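Side-chain contact in trimethylamine-N-oxide reductase (Haemophilus influenzae, PDB 7L5I), which probably reduces S- or N-oxides such as trimethylamine N-oxide at a molybdenum centre held by two pterin guanine dinucleotides: residues 542-547 and 555-560. Sequence-based numbering, arbitrary orientation.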
loop_
_atom_site.group_PDB
_atom_site.type_symbol
_atom_site.label_atom_id
_atom_site.label_comp_id
_atom_site.label_asym_id
_atom_site.label_seq_id
_atom_site.Cartn_x
_atom_site.Cartn_y
_atom_site.Cartn_z
ATOM N N ASP A 542 -1.760 -23.879 -10.670
ATOM C CA ASP A 542 -2.484 -25.077 -11.077
ATOM C C ASP A 542 -3.927 -24.766 -11.469
ATOM O O ASP A 542 -4.456 -25.367 -12.411
ATOM C CB ASP A 542 -2.456 -26.110 -9.942
ATOM C CG ASP A 542 -1.060 -26.671 -9.701
ATOM O OD1 ASP A 542 -0.172 -26.425 -10.539
ATOM O OD2 ASP A 542 -0.856 -27.378 -8.685
ATOM N N ILE A 543 -4.586 -23.851 -10.758
ATOM C CA ILE A 543 -5.924 -23.431 -11.155
ATOM C C ILE A 543 -5.912 -22.919 -12.592
ATOM O O ILE A 543 -6.766 -23.276 -13.418
ATOM C CB ILE A 543 -6.465 -22.354 -10.192
ATOM C CG1 ILE A 543 -6.692 -22.953 -8.785
ATOM C CG2 ILE A 543 -7.754 -21.808 -10.741
ATOM C CD1 ILE A 543 -6.987 -21.954 -7.718
ATOM N N PHE A 544 -4.956 -22.055 -12.905
ATOM C CA PHE A 544 -4.961 -21.423 -14.217
ATOM C C PHE A 544 -4.456 -22.367 -15.286
ATOM O O PHE A 544 -4.873 -22.243 -16.439
ATOM C CB PHE A 544 -4.178 -20.105 -14.167
ATOM C CG PHE A 544 -4.908 -19.054 -13.356
ATOM C CD1 PHE A 544 -6.185 -18.672 -13.721
ATOM C CD2 PHE A 544 -4.368 -18.521 -12.184
ATOM C CE1 PHE A 544 -6.908 -17.739 -12.965
ATOM C CE2 PHE A 544 -5.098 -17.616 -11.427
ATOM C CZ PHE A 544 -6.359 -17.227 -11.817
ATOM N N VAL A 545 -3.619 -23.343 -14.929
ATOM C CA VAL A 545 -3.282 -24.393 -15.889
ATOM C C VAL A 545 -4.536 -25.157 -16.302
ATOM O O VAL A 545 -4.742 -25.454 -17.491
ATOM C CB VAL A 545 -2.221 -25.343 -15.309
ATOM C CG1 VAL A 545 -2.120 -26.606 -16.182
ATOM C CG2 VAL A 545 -0.898 -24.650 -15.204
ATOM N N GLU A 546 -5.384 -25.507 -15.334
ATOM C CA GLU A 546 -6.627 -26.201 -15.659
ATOM C C GLU A 546 -7.563 -25.341 -16.508
ATOM O O GLU A 546 -8.213 -25.850 -17.426
ATOM C CB GLU A 546 -7.338 -26.645 -14.384
ATOM C CG GLU A 546 -6.632 -27.786 -13.669
ATOM C CD GLU A 546 -6.908 -29.135 -14.318
ATOM O OE1 GLU A 546 -6.160 -30.093 -14.020
ATOM O OE2 GLU A 546 -7.873 -29.232 -15.119
ATOM N N LEU A 547 -7.673 -24.041 -16.209
ATOM C CA LEU A 547 -8.490 -23.193 -17.056
ATOM C C LEU A 547 -7.865 -23.042 -18.444
ATOM O O LEU A 547 -8.576 -23.031 -19.452
ATOM C CB LEU A 547 -8.687 -21.825 -16.394
ATOM C CG LEU A 547 -9.548 -21.941 -15.135
ATOM C CD1 LEU A 547 -9.483 -20.630 -14.345
ATOM C CD2 LEU A 547 -10.993 -22.262 -15.495
ATOM N N GLU A 555 -0.189 -25.117 -23.324
ATOM C CA GLU A 555 1.227 -25.105 -23.647
ATOM C C GLU A 555 1.793 -23.688 -23.640
ATOM O O GLU A 555 2.942 -23.479 -23.213
ATOM C CB GLU A 555 1.448 -25.788 -24.999
ATOM C CG GLU A 555 1.162 -27.293 -24.955
ATOM C CD GLU A 555 -0.330 -27.662 -25.091
ATOM O OE1 GLU A 555 -1.192 -26.778 -25.327
ATOM O OE2 GLU A 555 -0.635 -28.868 -24.966
ATOM N N GLN A 556 1.018 -22.710 -24.124
ATOM C CA GLN A 556 1.452 -21.318 -24.056
ATOM C C GLN A 556 1.561 -20.861 -22.611
ATOM O O GLN A 556 2.472 -20.109 -22.257
ATOM C CB GLN A 556 0.471 -20.410 -24.799
ATOM C CG GLN A 556 0.389 -20.687 -26.302
ATOM C CD GLN A 556 -0.724 -21.650 -26.674
ATOM O OE1 GLN A 556 -0.898 -22.707 -26.052
ATOM N NE2 GLN A 556 -1.492 -21.289 -27.697
ATOM N N TYR A 557 0.644 -21.321 -21.761
ATOM C CA TYR A 557 0.631 -20.855 -20.376
ATOM C C TYR A 557 1.845 -21.361 -19.605
ATOM O O TYR A 557 2.510 -20.593 -18.902
ATOM C CB TYR A 557 -0.677 -21.278 -19.686
ATOM C CG TYR A 557 -0.828 -20.671 -18.335
ATOM C CD1 TYR A 557 -1.406 -19.429 -18.205
ATOM C CD2 TYR A 557 -0.360 -21.316 -17.183
ATOM C CE1 TYR A 557 -1.522 -18.825 -16.973
ATOM C CE2 TYR A 557 -0.493 -20.704 -15.918
ATOM C CZ TYR A 557 -1.074 -19.457 -15.850
ATOM O OH TYR A 557 -1.227 -18.814 -14.629
ATOM N N THR A 558 2.151 -22.664 -19.714
ATOM C CA THR A 558 3.197 -23.264 -18.919
ATOM C C THR A 558 4.576 -23.190 -19.581
ATOM O O THR A 558 5.590 -23.398 -18.902
ATOM C CB THR A 558 2.923 -24.748 -18.682
ATOM O OG1 THR A 558 3.079 -25.408 -19.948
ATOM C CG2 THR A 558 1.546 -24.994 -18.151
ATOM N N GLU A 559 4.617 -22.943 -20.881
ATOM C CA GLU A 559 5.841 -23.000 -21.673
ATOM C C GLU A 559 6.529 -24.357 -21.557
ATOM O O GLU A 559 7.734 -24.480 -21.818
ATOM C CB GLU A 559 6.773 -21.842 -21.278
ATOM C CG GLU A 559 6.175 -20.469 -21.660
ATOM C CD GLU A 559 7.058 -19.269 -21.323
ATOM O OE1 GLU A 559 8.257 -19.468 -21.057
ATOM O OE2 GLU A 559 6.540 -18.115 -21.327
ATOM N N GLY A 560 5.774 -25.388 -21.186
ATOM C CA GLY A 560 6.330 -26.723 -21.050
ATOM C C GLY A 560 7.253 -26.936 -19.869
ATOM O O GLY A 560 8.037 -27.892 -19.870
#
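Y557 reaches across to helix 540-550 and lays one face of its ring against the backbone of F544, at the carbonyl carbon. The tight spot is at the phenol end: F544 CB lies 3.3 Å from Y557 OH and 3.6 Å from Y557 CZ. A chi1 of -172° sets CG of Y557 opposite the backbone N and carries the ring toward helix 540-550. The hydroxyl does not bond to F544; it is satisfied by the carbonyl of L156, on helix 153-163, which fixes the far end of the ring. The F544 ring starts beside the Y557 hydroxyl, met obliquely, and leads on toward L156 and L157; its side chain comes within about 7 Å of a bound pterin dinucleotide.

The V545 side is looser and, unlike the buried F544 and Y557, V545 is partly open to solvent. There CG2 of V545 approaches Y557 CD2 obliquely at 3.9 Å, and the same methyl meets T558 CG2 at 3.8 Å. G560 N donates to T558 OG1 over 3.0 Å. The whole is a pair of consecutive helices, 540-550 and 554-558, joined by a short connection and packed through few side chains, with an ST turn at the end of the second.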